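Local coordinates for protein putative pyrroline carboxylate reductase (Streptococcus pyogenes, PDB 2AHR) that probably catalyses the NAD(P)H-dependent reduction of 1-pyrroline-5-carboxylate to L-proline, the final step of proline biosynthesis, at residues R38-A43 / L48-S53; Q96-F101 / L106-I111; M112-A117 / Q121-L126; F175-A180 / I188-A193. All coordinates share one frame; numbering follows the deposited sequence.

In the fold
The four contacts follow one another along the chain; none encloses or crosses another. Interaction 1 closes the short turn after helix 36-46, on the adenosine-phosphate side of the NADP site. Interaction 2 folds helix 95-102 back onto the start of strand 108-112. Interaction 3 then pairs the end of that strand with strand 122-128 beside the nicotinamide; it touches interaction 2 directly, I111 packing on T124, A125 and L126 within one sheet. Interactions 1 and 3 both meet the same NADP, although their centres are about 24 Å apart. Interaction 4 lies about 26 Å from interaction 3, centre to centre, and joins two long helices of the dimerisation region; both contacts also reach a second subunit.

Interaction 1: R38-A43 / L48-S53; sequences RSKEIA and LPYAMS. With NAP (NADP nicotinamide-adenine-dinucleotide phosphate), chain S.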
# COMPACT_ATOMS: atom_id res chain seq x y z
N ARG E 38 -20.77 45.08 8.47
CA ARG E 38 -19.55 44.37 8.86
C ARG E 38 -18.39 45.31 9.18
O ARG E 38 -17.62 45.04 10.10
CB ARG E 38 -19.13 43.38 7.77
CG ARG E 38 -20.00 42.12 7.66
CD ARG E 38 -19.80 41.18 8.84
NE ARG E 38 -18.37 40.94 9.08
CZ ARG E 38 -17.85 40.66 10.27
NH1 ARG E 38 -16.54 40.47 10.38
NH2 ARG E 38 -18.62 40.57 11.35
N SER E 39 -18.26 46.40 8.42
CA SER E 39 -17.18 47.38 8.61
C SER E 39 -17.25 48.05 9.98
O SER E 39 -16.26 48.04 10.73
CB SER E 39 -17.21 48.45 7.51
OG SER E 39 -17.45 47.89 6.23
N LYS E 40 -18.41 48.62 10.30
CA LYS E 40 -18.68 49.22 11.62
C LYS E 40 -18.33 48.23 12.71
O LYS E 40 -17.62 48.56 13.66
CB LYS E 40 -20.17 49.62 11.74
CG LYS E 40 -20.66 50.55 10.64
CD LYS E 40 -22.12 50.99 10.83
CE LYS E 40 -22.47 52.12 9.85
NZ LYS E 40 -23.85 52.65 9.98
N GLU E 41 -18.82 47.00 12.55
CA GLU E 41 -18.65 45.91 13.50
C GLU E 41 -17.19 45.54 13.78
O GLU E 41 -16.85 45.27 14.93
CB GLU E 41 -19.40 44.68 12.98
CG GLU E 41 -19.76 43.66 14.04
CD GLU E 41 -20.40 42.41 13.43
OE1 GLU E 41 -21.11 42.53 12.39
OE2 GLU E 41 -20.19 41.32 13.99
N ILE E 42 -16.34 45.52 12.75
CA ILE E 42 -14.93 45.21 12.98
C ILE E 42 -14.12 46.45 13.37
O ILE E 42 -13.13 46.34 14.10
CB ILE E 42 -14.25 44.39 11.81
CG1 ILE E 42 -13.70 45.30 10.70
CG2 ILE E 42 -15.20 43.33 11.25
CD1 ILE E 42 -12.23 45.61 10.88
N ALA E 43 -14.54 47.63 12.89
CA ALA E 43 -13.97 48.91 13.33
C ALA E 43 -14.22 49.10 14.83
O ALA E 43 -13.38 49.66 15.54
CB ALA E 43 -14.58 50.05 12.55
N LEU E 48 -10.85 51.43 15.24
CA LEU E 48 -10.33 52.17 14.09
C LEU E 48 -11.45 52.81 13.28
O LEU E 48 -12.60 52.37 13.35
CB LEU E 48 -9.52 51.23 13.18
CG LEU E 48 -8.15 50.73 13.64
CD1 LEU E 48 -7.71 49.60 12.71
CD2 LEU E 48 -7.11 51.84 13.67
N PRO E 49 -11.11 53.87 12.50
CA PRO E 49 -12.09 54.45 11.57
C PRO E 49 -12.50 53.44 10.50
O PRO E 49 -11.68 52.60 10.09
CB PRO E 49 -11.31 55.59 10.91
CG PRO E 49 -10.18 55.88 11.85
CD PRO E 49 -9.82 54.57 12.45
N TYR E 50 -13.76 53.50 10.08
CA TYR E 50 -14.24 52.69 8.96
C TYR E 50 -14.71 53.61 7.83
O TYR E 50 -15.06 54.77 8.08
CB TYR E 50 -15.36 51.73 9.38
CG TYR E 50 -16.65 52.42 9.78
CD1 TYR E 50 -16.87 52.80 11.11
CD2 TYR E 50 -17.65 52.71 8.84
CE1 TYR E 50 -18.05 53.44 11.49
CE2 TYR E 50 -18.82 53.34 9.21
CZ TYR E 50 -19.02 53.71 10.54
OH TYR E 50 -20.19 54.34 10.92
N ALA E 51 -14.73 53.08 6.61
CA ALA E 51 -15.21 53.83 5.45
C ALA E 51 -16.63 53.44 5.05
O ALA E 51 -17.09 52.31 5.29
CB ALA E 51 -14.25 53.65 4.27
N MSE E 52 -17.32 54.39 4.42
CA MSE E 52 -18.70 54.20 3.97
C MSE E 52 -18.81 53.26 2.77
O MSE E 52 -19.87 52.68 2.51
CB MSE E 52 -19.34 55.56 3.66
CG MSE E 52 -19.47 56.52 4.86
SE MSE E 52 -20.29 55.82 6.32
CE MSE E 52 -21.85 55.25 5.64
N SER E 53 -17.69 53.10 2.05
CA SER E 53 -17.58 52.21 0.89
C SER E 53 -16.10 52.03 0.58
O SER E 53 -15.26 52.72 1.17
CB SER E 53 -18.28 52.83 -0.33
OG SER E 53 -17.53 53.91 -0.87
PA NAP S . -10.54 35.31 5.65
O1A NAP S . -11.65 34.49 5.09
O2A NAP S . -10.34 35.00 7.09
O5B NAP S . -10.77 36.90 5.43
C5B NAP S . -11.35 37.42 4.26
C4B NAP S . -12.21 38.62 4.67
O4B NAP S . -12.61 39.39 3.55
C3B NAP S . -13.48 38.17 5.40
O3B NAP S . -13.47 38.74 6.69
C2B NAP S . -14.64 38.68 4.56
O2B NAP S . -15.68 39.29 5.30
C1B NAP S . -13.97 39.77 3.73
N9A NAP S . -14.72 40.04 2.48
C8A NAP S . -15.51 39.17 1.77
N7A NAP S . -16.03 39.83 0.70
C5A NAP S . -15.58 41.11 0.72
C6A NAP S . -15.81 42.21 -0.11
N6A NAP S . -16.96 42.26 -0.77
N1A NAP S . -15.19 43.41 0.18
C2A NAP S . -14.39 43.54 1.30
N3A NAP S . -14.18 42.45 2.12
C4A NAP S . -14.76 41.26 1.84
O3 NAP S . -9.20 35.07 4.77
PN NAP S . -7.69 35.28 5.33
O1N NAP S . -7.24 33.96 5.86
O2N NAP S . -7.59 36.48 6.20
O5D NAP S . -6.89 35.56 3.95
C5D NAP S . -6.91 36.83 3.34
C4D NAP S . -5.73 36.97 2.39
O4D NAP S . -4.49 36.76 3.05
C3D NAP S . -5.80 35.94 1.26
O3D NAP S . -5.60 36.63 0.05
C2D NAP S . -4.67 34.95 1.50
O2D NAP S . -4.12 34.51 0.27
C1D NAP S . -3.70 35.77 2.38
N1N NAP S . -2.93 35.03 3.41
C2N NAP S . -3.56 34.38 4.45
C3N NAP S . -2.80 33.71 5.42
C7N NAP S . -3.45 33.10 6.63
O7N NAP S . -2.60 32.51 7.59
N7N NAP S . -4.78 33.13 6.78
C4N NAP S . -1.41 33.71 5.34
C5N NAP S . -0.78 34.37 4.29
C6N NAP S . -1.56 35.03 3.34
P2B NAP S . -16.79 38.48 6.16
O1X NAP S . -17.85 39.48 6.60
O2X NAP S . -17.43 37.43 5.29
O3X NAP S . -16.15 37.83 7.38
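Y50 lies against the helical turn 38-43, and its side chain meets A43 near its base and K40 toward its tip. CB rests on A43 CB at 3.7 Å, with the backbone O of S39 near by. The first torsion (chi1 67°) places CG between the backbone N and the carbonyl carbon and lays the ring across the flank of the turn, beside A43 and under K40. CD1 stays close to A43 CB at 3.9 Å, whereas the far half of the ring is covered by K40. K40 CG sits over the ring face, 3.8 Å from its centroid, in a CH-pi contact offset toward the rim. At the tip, Y50 OH touches K40 CE at 3.4 Å, the aliphatic part of the lysine lying across the tyrosine.

Below this pair the backbone turns sharply: L48 N donates to A43 O (3.1 Å). The returning segment then bonds by its backbone to I31 of strand 28-32. From the first turn of the helix, R38 NE makes a weak hydrogen bond to O1X of the NADP 2'-phosphate (2.9 Å), while R38 NH2 forms a salt bridge with E41 OE2. An arginine at this phosphate, just beyond the second strand, is characteristic of NADP-binding Rossmann folds.

Interaction 2: Q96-F101 / L106-I111; sequences QRLATF and LPLLRI
L108 pushes its two methyl branches against the helical turn at L98 and A99, and these three residues make the whole contact. CD1 approaches the backbone of the helix, 3.7 Å from A99 N, and also touches A99 CB at 3.8 Å. CD2 takes the other neighbour, meeting CD2 of L98 at 4.0 Å. The two leucines slant across each other, branch against branch. In L98 a chi1 of -178° sets CG opposite the backbone N, which carries the branched end out from the helix toward the sheet.

Farther out, polar bonds fix the two backbones. R97 N is bonded to S94 OG, and R97 O accepts from T100 OG1 at 2.9 Å, a bond spanning one turn of the helix. On the strand side, N129 grips both L106 O and L108 N with its side-chain amide, while the backbone of L109 pairs with I86 and S88. L98 also packs on F73, L77 and S88, and L108 on I86, extending the packing to helix 73-77 and strand 86-88. Helix 95-102 thus lies on the sheet as the crossover of the beta-alpha-beta unit formed with strands 86-88 and 108-112, with helix 73-77 at its flank.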
# COMPACT_ATOMS: atom_id res chain seq x y z
N GLN E 96 1.13 41.22 -12.42
CA GLN E 96 0.66 41.41 -13.80
C GLN E 96 -0.86 41.28 -13.85
O GLN E 96 -1.53 42.13 -14.42
CB GLN E 96 1.34 40.43 -14.76
CG GLN E 96 1.09 40.73 -16.24
CD GLN E 96 1.96 39.90 -17.19
OE1 GLN E 96 1.74 38.70 -17.39
NE2 GLN E 96 2.95 40.56 -17.80
N ARG E 97 -1.39 40.22 -13.24
CA ARG E 97 -2.83 40.02 -13.15
C ARG E 97 -3.53 41.09 -12.33
O ARG E 97 -4.64 41.48 -12.66
CB ARG E 97 -3.14 38.64 -12.57
CG ARG E 97 -2.91 37.52 -13.55
CD ARG E 97 -3.03 36.13 -12.91
NE ARG E 97 -4.35 35.87 -12.33
CZ ARG E 97 -4.59 34.89 -11.46
NH1 ARG E 97 -3.60 34.09 -11.07
NH2 ARG E 97 -5.81 34.70 -10.97
N LEU E 98 -2.89 41.56 -11.25
CA LEU E 98 -3.45 42.62 -10.41
C LEU E 98 -3.60 43.92 -11.21
O LEU E 98 -4.61 44.61 -11.09
CB LEU E 98 -2.59 42.86 -9.14
CG LEU E 98 -3.09 43.93 -8.15
CD1 LEU E 98 -4.49 43.60 -7.58
CD2 LEU E 98 -2.10 44.19 -7.00
N ALA E 99 -2.59 44.24 -12.01
CA ALA E 99 -2.61 45.42 -12.88
C ALA E 99 -3.78 45.43 -13.85
O ALA E 99 -4.31 46.48 -14.15
CB ALA E 99 -1.29 45.58 -13.62
N THR E 100 -4.20 44.26 -14.33
CA THR E 100 -5.38 44.18 -15.22
C THR E 100 -6.69 44.44 -14.46
O THR E 100 -7.67 44.86 -15.08
CB THR E 100 -5.48 42.82 -16.04
OG1 THR E 100 -6.01 41.77 -15.23
CG2 THR E 100 -4.13 42.40 -16.64
N PHE E 101 -6.70 44.20 -13.15
CA PHE E 101 -7.91 44.39 -12.36
C PHE E 101 -8.04 45.83 -11.91
O PHE E 101 -9.14 46.28 -11.60
CB PHE E 101 -7.93 43.54 -11.09
CG PHE E 101 -7.87 42.05 -11.33
CD1 PHE E 101 -8.62 41.45 -12.34
CD2 PHE E 101 -7.09 41.25 -10.52
CE1 PHE E 101 -8.56 40.07 -12.55
CE2 PHE E 101 -7.04 39.88 -10.71
CZ PHE E 101 -7.77 39.28 -11.73
N LEU E 106 -0.37 52.18 -11.90
CA LEU E 106 -0.16 52.14 -10.45
C LEU E 106 1.09 51.36 -10.02
O LEU E 106 1.35 50.27 -10.53
CB LEU E 106 -1.41 51.61 -9.74
CG LEU E 106 -2.66 52.45 -10.00
CD1 LEU E 106 -3.91 51.73 -9.52
CD2 LEU E 106 -2.55 53.85 -9.38
N PRO E 107 1.88 51.94 -9.10
CA PRO E 107 2.90 51.12 -8.44
C PRO E 107 2.19 50.05 -7.62
O PRO E 107 1.29 50.37 -6.84
CB PRO E 107 3.64 52.12 -7.53
CG PRO E 107 3.30 53.50 -8.14
CD PRO E 107 1.89 53.33 -8.61
N LEU E 108 2.55 48.79 -7.82
CA LEU E 108 1.90 47.68 -7.11
C LEU E 108 2.93 46.81 -6.42
O LEU E 108 4.01 46.52 -6.98
CB LEU E 108 1.03 46.83 -8.04
CG LEU E 108 -0.06 47.52 -8.90
CD1 LEU E 108 -0.47 46.61 -10.03
CD2 LEU E 108 -1.27 47.95 -8.07
N LEU E 109 2.58 46.40 -5.21
CA LEU E 109 3.46 45.55 -4.40
C LEU E 109 2.75 44.31 -3.93
O LEU E 109 1.54 44.32 -3.67
CB LEU E 109 4.02 46.32 -3.20
CG LEU E 109 4.88 47.54 -3.56
CD1 LEU E 109 4.05 48.81 -3.41
CD2 LEU E 109 6.15 47.59 -2.73
N ARG E 110 3.52 43.23 -3.81
CA ARG E 110 3.05 42.02 -3.18
C ARG E 110 3.81 41.70 -1.90
O ARG E 110 5.05 41.78 -1.86
CB ARG E 110 3.17 40.81 -4.13
CG ARG E 110 2.08 40.69 -5.17
CD ARG E 110 2.28 39.40 -5.98
NE ARG E 110 1.84 38.20 -5.27
CZ ARG E 110 2.03 36.96 -5.72
NH1 ARG E 110 2.65 36.74 -6.88
NH2 ARG E 110 1.58 35.93 -5.01
N ILE E 111 3.06 41.31 -0.87
CA ILE E 111 3.62 40.72 0.34
C ILE E 111 3.08 39.30 0.59
O ILE E 111 1.95 38.94 0.17
CB ILE E 111 3.40 41.62 1.60
CG1 ILE E 111 1.91 41.77 1.91
CG2 ILE E 111 4.12 42.97 1.44
CD1 ILE E 111 1.60 42.47 3.29

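Interaction 3: M112-A117 / Q121-L126; sequences MPNMNA and QSSTAL. With NAP (NADP nicotinamide-adenine-dinucleotide phosphate), chain S.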
# COMPACT_ATOMS: atom_id res chain seq x y z
N MSE E 112 3.90 38.48 1.25
CA MSE E 112 3.46 37.17 1.70
C MSE E 112 3.81 37.04 3.17
O MSE E 112 4.92 36.66 3.49
CB MSE E 112 4.04 36.01 0.87
CG MSE E 112 3.45 34.60 1.22
SE MSE E 112 1.66 34.55 1.63
CE MSE E 112 1.07 35.04 0.02
N PRO E 113 2.86 37.41 4.05
CA PRO E 113 2.97 37.34 5.51
C PRO E 113 2.48 36.02 6.08
O PRO E 113 2.00 35.15 5.34
CB PRO E 113 2.07 38.50 5.97
CG PRO E 113 0.95 38.52 4.93
CD PRO E 113 1.58 38.01 3.62
N ASN E 114 2.60 35.85 7.39
CA ASN E 114 2.01 34.70 8.06
C ASN E 114 1.35 35.11 9.39
O ASN E 114 1.42 36.27 9.79
CB ASN E 114 3.00 33.53 8.19
CG ASN E 114 4.18 33.84 9.11
OD1 ASN E 114 4.04 34.58 10.10
ND2 ASN E 114 5.33 33.28 8.80
N MSE E 115 0.71 34.16 10.06
CA MSE E 115 -0.13 34.49 11.22
C MSE E 115 0.74 34.93 12.43
O MSE E 115 0.22 35.48 13.40
CB MSE E 115 -1.04 33.30 11.55
CG MSE E 115 -2.21 33.57 12.53
SE MSE E 115 -3.48 34.78 12.06
CE MSE E 115 -3.85 34.40 10.39
N ASN E 116 2.06 34.72 12.34
CA ASN E 116 2.99 35.19 13.37
C ASN E 116 3.12 36.72 13.42
O ASN E 116 3.76 37.27 14.33
CB ASN E 116 4.35 34.52 13.22
CG ASN E 116 4.26 33.00 13.29
OD1 ASN E 116 4.98 32.27 12.58
ND2 ASN E 116 3.35 32.53 14.12
N ALA E 117 2.53 37.39 12.44
CA ALA E 117 2.28 38.83 12.53
C ALA E 117 1.62 39.17 13.86
O ALA E 117 1.87 40.25 14.41
CB ALA E 117 1.41 39.30 11.36
N GLN E 121 6.15 38.74 14.49
CA GLN E 121 7.24 37.87 14.05
C GLN E 121 6.90 37.12 12.77
O GLN E 121 7.38 35.98 12.54
CB GLN E 121 7.63 36.88 15.16
CG GLN E 121 8.46 37.52 16.30
CD GLN E 121 8.88 36.50 17.33
OE1 GLN E 121 9.40 35.41 17.00
NE2 GLN E 121 8.65 36.82 18.60
N SER E 122 6.11 37.76 11.92
CA SER E 122 5.84 37.26 10.59
C SER E 122 7.15 37.13 9.81
O SER E 122 8.12 37.86 10.06
CB SER E 122 4.88 38.18 9.86
OG SER E 122 4.72 37.79 8.52
N SER E 123 7.20 36.17 8.89
CA SER E 123 8.30 36.07 7.93
C SER E 123 7.69 36.43 6.58
O SER E 123 7.03 35.59 5.95
CB SER E 123 8.91 34.66 7.93
OG SER E 123 9.24 34.22 9.25
N THR E 124 7.91 37.67 6.15
CA THR E 124 7.14 38.29 5.06
C THR E 124 7.97 38.54 3.82
O THR E 124 9.01 39.21 3.87
CB THR E 124 6.52 39.63 5.53
OG1 THR E 124 5.73 39.40 6.71
CG2 THR E 124 5.62 40.24 4.45
N ALA E 125 7.52 37.99 2.68
CA ALA E 125 8.13 38.31 1.41
C ALA E 125 7.58 39.64 0.90
O ALA E 125 6.42 39.99 1.17
CB ALA E 125 7.87 37.20 0.39
N LEU E 126 8.42 40.37 0.17
CA LEU E 126 8.05 41.66 -0.41
C LEU E 126 8.61 41.79 -1.81
O LEU E 126 9.79 41.54 -2.03
CB LEU E 126 8.57 42.82 0.46
CG LEU E 126 8.53 44.26 -0.12
CD1 LEU E 126 7.09 44.75 -0.31
CD2 LEU E 126 9.31 45.22 0.78
PA NAP S . -10.54 35.31 5.65
O1A NAP S . -11.65 34.49 5.09
O2A NAP S . -10.34 35.00 7.09
O5B NAP S . -10.77 36.90 5.43
C5B NAP S . -11.35 37.42 4.26
C4B NAP S . -12.21 38.62 4.67
O4B NAP S . -12.61 39.39 3.55
C3B NAP S . -13.48 38.17 5.40
O3B NAP S . -13.47 38.74 6.69
C2B NAP S . -14.64 38.68 4.56
O2B NAP S . -15.68 39.29 5.30
C1B NAP S . -13.97 39.77 3.73
N9A NAP S . -14.72 40.04 2.48
C8A NAP S . -15.51 39.17 1.77
N7A NAP S . -16.03 39.83 0.70
C5A NAP S . -15.58 41.11 0.72
C6A NAP S . -15.81 42.21 -0.11
N6A NAP S . -16.96 42.26 -0.77
N1A NAP S . -15.19 43.41 0.18
C2A NAP S . -14.39 43.54 1.30
N3A NAP S . -14.18 42.45 2.12
C4A NAP S . -14.76 41.26 1.84
O3 NAP S . -9.20 35.07 4.77
PN NAP S . -7.69 35.28 5.33
O1N NAP S . -7.24 33.96 5.86
O2N NAP S . -7.59 36.48 6.20
O5D NAP S . -6.89 35.56 3.95
C5D NAP S . -6.91 36.83 3.34
C4D NAP S . -5.73 36.97 2.39
O4D NAP S . -4.49 36.76 3.05
C3D NAP S . -5.80 35.94 1.26
O3D NAP S . -5.60 36.63 0.05
C2D NAP S . -4.67 34.95 1.50
O2D NAP S . -4.12 34.51 0.27
C1D NAP S . -3.70 35.77 2.38
N1N NAP S . -2.93 35.03 3.41
C2N NAP S . -3.56 34.38 4.45
C3N NAP S . -2.80 33.71 5.42
C7N NAP S . -3.45 33.10 6.63
O7N NAP S . -2.60 32.51 7.59
N7N NAP S . -4.78 33.13 6.78
C4N NAP S . -1.41 33.71 5.34
C5N NAP S . -0.78 34.37 4.29
C6N NAP S . -1.56 35.03 3.34
P2B NAP S . -16.79 38.48 6.16
O1X NAP S . -17.85 39.48 6.60
O2X NAP S . -17.43 37.43 5.29
O3X NAP S . -16.15 37.83 7.38
O HOH W 1 7.31 33.66 10.98
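M112 and A125 form an antiparallel hydrogen-bonded pair, M112 N to A125 O at 2.9 Å and A125 N to M112 O in return, the pair nearest the connection in the beta hairpin of strands 108-112 and 122-128. Their CB atoms lie 4.0 Å apart, on the face that packs against F161 of helix 158-185. Beyond this pair the segments stay close, but the regular backbone pairing ends and side chains supply part of the bridging.

S122 OG accepts from N114 N at 3.1 Å and donates to T124 OG1 at 2.6 Å; its chi1 of 173° turns the hydroxyl toward both. N114 closes an Asx turn, OD1 receiving N116 N, which leads the chain into the 3-10 turn. That turn is tied back by Q121 N, bonded to N116 O at 2.8 Å. N114 ND2 donates to A165 O and to a water that also accepts from S123 OG and donates to Q121 O, so one water joins both segments. S123 OG has a further weak bond to T200 of a second subunit.

Segment 112-117 also lines the cofactor pocket: the selenium of selenomethionine M112 lies 3.6 Å from nicotinamide C5N, and P113 O approaches that same C5N atom to 3.1 Å.

Interaction 4: F175-A180 / I188-A193; sequences FIEALA and IPKAKA
K190 reaches across from the first turn of its helix to E177, and with A180 and A193 it accounts for most of the surface buried between the two segments. Its ammonium group forms a salt bridge with the carboxylate. NZ lies 2.9 Å from E177 OE2, meeting it on the syn side and only 18° out of the carboxylate plane. A second, weak bond runs from NZ to E177 OE1 at 3.1 Å, so the lysine straddles both oxygens. The side chains meet at about a right angle. Bends in the lysine chain, chi2 69° and chi4 -59°, bring the ammonium group round to the glutamate.

On its way the lysine passes over A180, whose CB touches K190 CE at 3.9 Å. Within these segments the backbones come nearest at A180 and A193: the backbone O of A180 lies 3.6 Å from A193 CB, and the two CB atoms are 4.2 Å apart. Such small side chains permit the backbones to approach closely, CA to CA 4.9 Å. L194 adds to this apolar patch, packing on A180 and I176.

The ions have further partners. E177 OE2 also pairs with K181, and K190 NZ with D220 of a third subunit, a sharing that probably favours the charged forms of both residues. F175, farther back on the first helix, stacks with F175 of a second subunit. The arrangement is a helical hairpin, made by consecutive helices 158-185 and 190-210, within the dimerisation region of the pyrroline-5-carboxylate reductase family.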
# COMPACT_ATOMS: atom_id res chain seq x y z
N PHE E 175 2.15 19.02 13.15
CA PHE E 175 3.30 18.29 13.63
C PHE E 175 3.42 18.37 15.16
O PHE E 175 3.66 17.38 15.82
CB PHE E 175 4.57 18.84 12.95
CG PHE E 175 5.83 18.11 13.33
CD1 PHE E 175 6.15 16.87 12.73
CD2 PHE E 175 6.73 18.65 14.26
CE1 PHE E 175 7.33 16.19 13.07
CE2 PHE E 175 7.92 17.99 14.60
CZ PHE E 175 8.21 16.75 14.00
N ILE E 176 3.26 19.57 15.71
CA ILE E 176 3.31 19.76 17.15
C ILE E 176 2.15 19.01 17.84
O ILE E 176 2.33 18.35 18.87
CB ILE E 176 3.31 21.28 17.49
CG1 ILE E 176 4.72 21.85 17.30
CG2 ILE E 176 2.87 21.53 18.94
CD1 ILE E 176 4.79 23.42 17.37
N GLU E 177 0.96 19.11 17.26
CA GLU E 177 -0.21 18.43 17.80
C GLU E 177 0.03 16.91 17.79
O GLU E 177 -0.38 16.20 18.73
CB GLU E 177 -1.43 18.77 16.96
CG GLU E 177 -2.69 18.02 17.32
CD GLU E 177 -3.31 18.49 18.62
OE1 GLU E 177 -2.84 19.49 19.19
OE2 GLU E 177 -4.27 17.84 19.08
N ALA E 178 0.72 16.42 16.73
CA ALA E 178 0.98 14.99 16.59
C ALA E 178 1.89 14.47 17.70
O ALA E 178 1.61 13.43 18.27
CB ALA E 178 1.59 14.68 15.20
N LEU E 179 2.98 15.18 17.98
CA LEU E 179 3.86 14.84 19.11
C LEU E 179 3.11 14.85 20.45
O LEU E 179 3.29 13.96 21.28
CB LEU E 179 5.03 15.84 19.19
CG LEU E 179 6.03 15.75 18.03
CD1 LEU E 179 6.96 16.96 18.00
CD2 LEU E 179 6.82 14.46 18.17
N ALA E 180 2.30 15.88 20.65
CA ALA E 180 1.52 16.01 21.89
C ALA E 180 0.47 14.92 22.04
O ALA E 180 0.32 14.35 23.11
CB ALA E 180 0.90 17.38 21.98
N ILE E 188 0.91 11.02 29.11
CA ILE E 188 1.11 12.41 29.54
C ILE E 188 -0.05 13.32 29.15
O ILE E 188 -0.40 13.38 27.97
CB ILE E 188 2.45 12.97 29.06
CG1 ILE E 188 3.58 12.09 29.64
CG2 ILE E 188 2.62 14.42 29.49
CD1 ILE E 188 4.97 12.69 29.52
N PRO E 189 -0.65 14.03 30.13
CA PRO E 189 -1.76 14.93 29.86
C PRO E 189 -1.48 15.92 28.72
O PRO E 189 -0.34 16.40 28.56
CB PRO E 189 -1.95 15.67 31.19
CG PRO E 189 -1.49 14.69 32.22
CD PRO E 189 -0.32 13.98 31.57
N LYS E 190 -2.51 16.20 27.92
CA LYS E 190 -2.38 17.04 26.70
C LYS E 190 -1.64 18.36 26.92
O LYS E 190 -0.67 18.67 26.22
CB LYS E 190 -3.76 17.29 26.06
CG LYS E 190 -3.72 18.14 24.76
CD LYS E 190 -3.07 17.37 23.60
CE LYS E 190 -2.91 18.22 22.34
NZ LYS E 190 -4.21 18.76 21.83
N ALA E 191 -2.12 19.15 27.89
CA ALA E 191 -1.54 20.46 28.20
C ALA E 191 -0.04 20.35 28.53
O ALA E 191 0.79 21.12 28.02
CB ALA E 191 -2.32 21.14 29.39
N LYS E 192 0.29 19.38 29.37
CA LYS E 192 1.66 19.11 29.75
C LYS E 192 2.50 18.67 28.53
O LYS E 192 3.62 19.14 28.34
CB LYS E 192 1.71 18.06 30.87
CG LYS E 192 3.08 17.80 31.45
CD LYS E 192 3.80 19.09 31.95
CE LYS E 192 2.99 19.84 33.04
NZ LYS E 192 3.69 21.03 33.65
N ALA E 193 1.95 17.76 27.72
CA ALA E 193 2.66 17.27 26.53
C ALA E 193 2.92 18.43 25.58
O ALA E 193 4.02 18.55 25.04
CB ALA E 193 1.88 16.15 25.84